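Local coordinates for protein cytochrome P450 (PDB 3WEC) that hydroxylates the quinoline nitrogen of an aurachin precursor as a heme monooxygenase, a step that confers antibiotic activity, at residues L63-S71 / G95-D104. Sequence-based numbering, arbitrary orientation.
Sequences LFGKDFANS and GDARPFMLTD. With HEM (protoporphyrin IX containing Fe), chain B.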
loop_
_atom_site.group_PDB
_atom_site.type_symbol
_atom_site.label_atom_id
_atom_site.label_comp_id
_atom_site.label_asym_id
_atom_site.label_seq_id
_atom_site.Cartn_x
_atom_site.Cartn_y
_atom_site.Cartn_z
ATOM N N LEU A 63 -10.559 11.895 16.564
ATOM C CA LEU A 63 -10.340 13.315 16.263
ATOM C C LEU A 63 -9.609 13.526 14.928
ATOM O O LEU A 63 -9.403 14.664 14.500
ATOM C CB LEU A 63 -9.576 14.011 17.406
ATOM C CG LEU A 63 -10.128 13.998 18.854
ATOM C CD1 LEU A 63 -9.595 15.182 19.668
ATOM C CD2 LEU A 63 -11.654 13.948 18.907
ATOM N N PHE A 64 -9.207 12.433 14.286
ATOM C CA PHE A 64 -8.575 12.497 12.964
ATOM C C PHE A 64 -9.278 11.636 11.944
ATOM O O PHE A 64 -9.613 10.483 12.234
ATOM C CB PHE A 64 -7.099 12.111 13.047
ATOM C CG PHE A 64 -6.258 13.196 13.608
ATOM C CD1 PHE A 64 -6.083 13.316 14.984
ATOM C CD2 PHE A 64 -5.695 14.143 12.771
ATOM C CE1 PHE A 64 -5.327 14.350 15.514
ATOM C CE2 PHE A 64 -4.940 15.175 13.296
ATOM C CZ PHE A 64 -4.760 15.286 14.668
ATOM N N GLY A 65 -9.480 12.192 10.746
ATOM C CA GLY A 65 -10.182 11.479 9.666
ATOM C C GLY A 65 -9.501 11.483 8.305
ATOM O O GLY A 65 -8.354 11.884 8.185
ATOM N N LYS A 66 -10.233 11.055 7.271
ATOM C CA LYS A 66 -9.632 10.766 5.956
ATOM C C LYS A 66 -10.445 11.328 4.796
ATOM O O LYS A 66 -10.211 10.973 3.645
ATOM C CB LYS A 66 -9.447 9.258 5.763
ATOM C CG LYS A 66 -8.376 8.624 6.632
ATOM C CD LYS A 66 -8.009 7.210 6.170
ATOM C CE LYS A 66 -6.965 7.211 5.076
ATOM N NZ LYS A 66 -6.319 5.883 4.925
ATOM N N ASP A 67 -11.417 12.175 5.105
ATOM C CA ASP A 67 -12.184 12.907 4.092
ATOM C C ASP A 67 -11.289 13.850 3.274
ATOM O O ASP A 67 -11.460 15.066 3.299
ATOM C CB ASP A 67 -13.295 13.706 4.759
ATOM C CG ASP A 67 -14.350 14.166 3.778
ATOM O OD1 ASP A 67 -14.092 14.152 2.558
ATOM O OD2 ASP A 67 -15.451 14.531 4.230
ATOM N N PHE A 68 -10.351 13.281 2.523
ATOM C CA PHE A 68 -9.336 14.086 1.837
ATOM C C PHE A 68 -9.811 15.007 0.692
ATOM O O PHE A 68 -9.235 16.063 0.478
ATOM C CB PHE A 68 -8.171 13.194 1.407
ATOM C CG PHE A 68 -7.059 13.133 2.421
ATOM C CD1 PHE A 68 -5.994 14.045 2.364
ATOM C CD2 PHE A 68 -7.081 12.191 3.438
ATOM C CE1 PHE A 68 -4.964 14.003 3.294
ATOM C CE2 PHE A 68 -6.059 12.147 4.377
ATOM C CZ PHE A 68 -5.001 13.048 4.306
ATOM N N ALA A 69 -10.870 14.621 -0.022
ATOM C CA ALA A 69 -11.341 15.404 -1.171
ATOM C C ALA A 69 -12.009 16.704 -0.738
ATOM O O ALA A 69 -11.966 17.711 -1.455
ATOM C CB ALA A 69 -12.274 14.575 -2.028
ATOM N N ASN A 70 -12.612 16.692 0.445
ATOM C CA ASN A 70 -13.229 17.901 0.977
ATOM C C ASN A 70 -12.312 18.711 1.892
ATOM O O ASN A 70 -12.766 19.644 2.545
ATOM C CB ASN A 70 -14.556 17.565 1.655
ATOM C CG ASN A 70 -15.555 16.961 0.687
ATOM O OD1 ASN A 70 -16.002 17.618 -0.261
ATOM N ND2 ASN A 70 -15.904 15.699 0.911
ATOM N N SER A 71 -11.024 18.360 1.915
ATOM C CA SER A 71 -10.006 19.113 2.668
ATOM C C SER A 71 -9.350 20.177 1.790
ATOM O O SER A 71 -9.469 20.127 0.573
ATOM C CB SER A 71 -8.944 18.173 3.243
ATOM O OG SER A 71 -8.006 17.789 2.247
ATOM N N GLY A 95 -15.527 14.396 -7.382
ATOM C CA GLY A 95 -15.737 14.902 -6.022
ATOM C C GLY A 95 -15.968 13.804 -4.991
ATOM O O GLY A 95 -15.455 13.882 -3.873
ATOM N N ASP A 96 -16.736 12.781 -5.379
ATOM C CA ASP A 96 -17.066 11.617 -4.539
ATOM C C ASP A 96 -15.863 10.653 -4.315
ATOM O O ASP A 96 -15.622 9.732 -5.103
ATOM C CB ASP A 96 -18.275 10.876 -5.145
ATOM C CG ASP A 96 -19.080 10.097 -4.112
ATOM O OD1 ASP A 96 -18.735 10.144 -2.911
ATOM O OD2 ASP A 96 -20.060 9.430 -4.508
ATOM N N ALA A 97 -15.120 10.880 -3.231
ATOM C CA ALA A 97 -14.040 9.977 -2.819
ATOM C C ALA A 97 -14.540 8.859 -1.899
ATOM O O ALA A 97 -13.756 8.014 -1.431
ATOM C CB ALA A 97 -12.921 10.758 -2.140
ATOM N N ARG A 98 -15.845 8.858 -1.658
ATOM C CA ARG A 98 -16.463 8.004 -0.645
ATOM C C ARG A 98 -16.238 6.486 -0.826
ATOM O O ARG A 98 -15.745 5.823 0.094
ATOM C CB ARG A 98 -17.962 8.301 -0.540
ATOM C CG ARG A 98 -18.371 9.466 0.350
ATOM C CD ARG A 98 -19.884 9.471 0.448
ATOM N NE ARG A 98 -20.437 8.123 0.709
ATOM C CZ ARG A 98 -21.071 7.345 -0.183
ATOM N NH1 ARG A 98 -21.260 7.745 -1.440
ATOM N NH2 ARG A 98 -21.513 6.147 0.181
ATOM N N PRO A 99 -16.609 5.925 -1.996
ATOM C CA PRO A 99 -16.421 4.481 -2.043
ATOM C C PRO A 99 -14.937 4.063 -2.097
ATOM O O PRO A 99 -14.650 2.868 -2.195
ATOM C CB PRO A 99 -17.200 4.055 -3.303
ATOM C CG PRO A 99 -18.079 5.227 -3.650
ATOM C CD PRO A 99 -17.289 6.426 -3.208
ATOM N N PHE A 100 -14.028 5.039 -1.983
ATOM C CA PHE A 100 -12.592 4.779 -1.847
ATOM C C PHE A 100 -12.089 4.702 -0.385
ATOM O O PHE A 100 -10.862 4.656 -0.134
ATOM C CB PHE A 100 -11.769 5.831 -2.620
ATOM C CG PHE A 100 -11.953 5.786 -4.111
ATOM C CD1 PHE A 100 -12.291 4.596 -4.761
ATOM C CD2 PHE A 100 -11.758 6.936 -4.876
ATOM C CE1 PHE A 100 -12.453 4.566 -6.141
ATOM C CE2 PHE A 100 -11.907 6.909 -6.259
ATOM C CZ PHE A 100 -12.255 5.726 -6.891
ATOM N N MET A 101 -13.027 4.721 0.572
ATOM C CA MET A 101 -12.697 4.666 2.007
ATOM C C MET A 101 -11.882 5.865 2.473
ATOM O O MET A 101 -11.317 5.827 3.568
ATOM C CB MET A 101 -11.907 3.385 2.350
ATOM C CG MET A 101 -12.486 2.068 1.851
ATOM S SD MET A 101 -13.754 1.321 2.874
ATOM C CE MET A 101 -14.295 -0.010 1.798
ATOM N N LEU A 102 -11.756 6.896 1.627
ATOM C CA LEU A 102 -11.258 8.213 2.052
ATOM C C LEU A 102 -12.418 8.989 2.646
ATOM O O LEU A 102 -12.861 10.030 2.129
ATOM C CB LEU A 102 -10.605 8.988 0.909
ATOM C CG LEU A 102 -9.330 8.399 0.285
ATOM C CD1 LEU A 102 -8.476 9.557 -0.177
ATOM C CD2 LEU A 102 -8.508 7.543 1.231
ATOM N N THR A 103 -12.930 8.432 3.737
ATOM C CA THR A 103 -14.111 8.955 4.407
ATOM C C THR A 103 -14.166 8.496 5.864
ATOM O O THR A 103 -13.428 7.610 6.290
ATOM C CB THR A 103 -15.412 8.600 3.648
ATOM O OG1 THR A 103 -16.517 9.282 4.261
ATOM C CG2 THR A 103 -15.683 7.078 3.608
ATOM N N ASP A 104 -15.056 9.119 6.613
ATOM C CA ASP A 104 -15.160 8.926 8.045
ATOM C C ASP A 104 -16.545 8.414 8.314
ATOM O O ASP A 104 -17.405 8.505 7.447
ATOM C CB ASP A 104 -14.996 10.277 8.753
ATOM C CG ASP A 104 -13.837 11.080 8.210
ATOM O OD1 ASP A 104 -12.795 10.454 7.871
ATOM O OD2 ASP A 104 -13.976 12.325 8.128
HETATM C CHA HEM B . -5.721 0.860 3.671
HETATM C CHB HEM B . -0.969 -0.588 3.824
HETATM C CHC HEM B . -2.043 -4.436 0.971
HETATM C CHD HEM B . -6.820 -2.827 0.674
HETATM C C1A HEM B . -4.294 0.745 3.876
HETATM C C2A HEM B . -3.529 1.830 4.574
HETATM C C3A HEM B . -2.158 1.377 4.609
HETATM C C4A HEM B . -2.211 0.096 3.908
HETATM C CMA HEM B . -0.939 2.104 5.222
HETATM C CAA HEM B . -3.953 3.158 5.215
HETATM C CBA HEM B . -4.345 2.750 6.648
HETATM C CGA HEM B . -4.564 3.979 7.552
HETATM O O1A HEM B . -4.883 5.107 7.072
HETATM O O2A HEM B . -4.467 3.816 8.802
HETATM C C1B HEM B . -0.876 -1.798 3.010
HETATM C C2B HEM B . 0.391 -2.525 3.007
HETATM C C3B HEM B . 0.046 -3.620 2.140
HETATM C C4B HEM B . -1.348 -3.419 1.760
HETATM C CMB HEM B . 1.724 -2.234 3.637
HETATM C CAB HEM B . 1.010 -4.690 1.774
HETATM C CBB HEM B . 1.087 -5.083 0.527
HETATM C C1C HEM B . -3.457 -4.361 0.673
HETATM C C2C HEM B . -4.109 -5.259 -0.282
HETATM C C3C HEM B . -5.497 -4.755 -0.351
HETATM C C4C HEM B . -5.600 -3.602 0.522
HETATM C CMC HEM B . -3.439 -6.404 -0.990
HETATM C CAC HEM B . -6.643 -5.244 -1.185
HETATM C CBC HEM B . -6.617 -6.397 -1.815
HETATM C C1D HEM B . -6.933 -1.585 1.450
HETATM C C2D HEM B . -8.239 -0.963 1.652
HETATM C C3D HEM B . -7.934 0.168 2.548
HETATM C C4D HEM B . -6.494 -0.005 2.800
HETATM C CMD HEM B . -9.549 -1.351 1.006
HETATM C CAD HEM B . -8.871 1.219 3.073
HETATM C CBD HEM B . -9.284 0.760 4.493
HETATM C CGD HEM B . -10.241 1.694 5.154
HETATM O O1D HEM B . -11.118 1.172 5.899
HETATM O O2D HEM B . -10.140 2.946 4.938
HETATM N NA HEM B . -3.514 -0.439 3.534
HETATM N NB HEM B . -1.935 -2.340 2.337
HETATM N NC HEM B . -4.354 -3.392 1.214
HETATM N ND HEM B . -5.905 -1.052 2.172
HETATM FE FE HEM B . -3.926 -1.748 2.112
HETATM O O HOH W 1 -2.942 -0.473 0.228
#
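The carboxylate of Asp104 is the flat group at the centre of the contact with 63-71. At its edge, close to the plane, OD1 takes the backbone N-H of Lys66 through its syn lone pair, N to OD1 2.7 Å and nearly straight at 167°. Gly65 CA stands over one face, 3.3 Å from OD1, and Asp67 CB lies against the opposite face, 3.7 Å from OD2. The carboxylate of Asp67 turns instead to its own segment, where OD1 accepts an N-H from Asn70 ND2, again with a syn lone pair.

Next to Asp104 the two backbones run close. Lys66 O lies only 3.2 Å from Leu102 O, two acceptors that do not bond; each segment kinks there in an inverse gamma turn, centred on Asp67 and Leu102, and Asp67 CA sends a C-H toward Leu102 O. The leucine branches divide the work, CD1 meeting Phe68 CB at 4.0 Å and CD2 reaching Lys66 CE. Farther along, the methyls of Ala69 and Ala97 touch.

Lys66, its chain bent at chi3 (85°), delivers NZ to heme propionate O1A at 2.7 Å; NZ also hydrogen-bonds to O13 of the bound aurachin intermediate. Arg305 and His359 join it in holding the heme. From the other segment, Met101 packs its CB against propionate O2D.

The contact thus joins the edge strand 64-65 of the P450 beta sheet to the loop before helix 107-121, over the propionate side of the heme. Asp104 fixes the backbone of Lys66, whose NZ ties propionate and ligand to one side chain by hydrogen bonds. Asp67 OD2 and Asp104 OD2, 4.7 Å apart, probably make it costlier to ionise both acids.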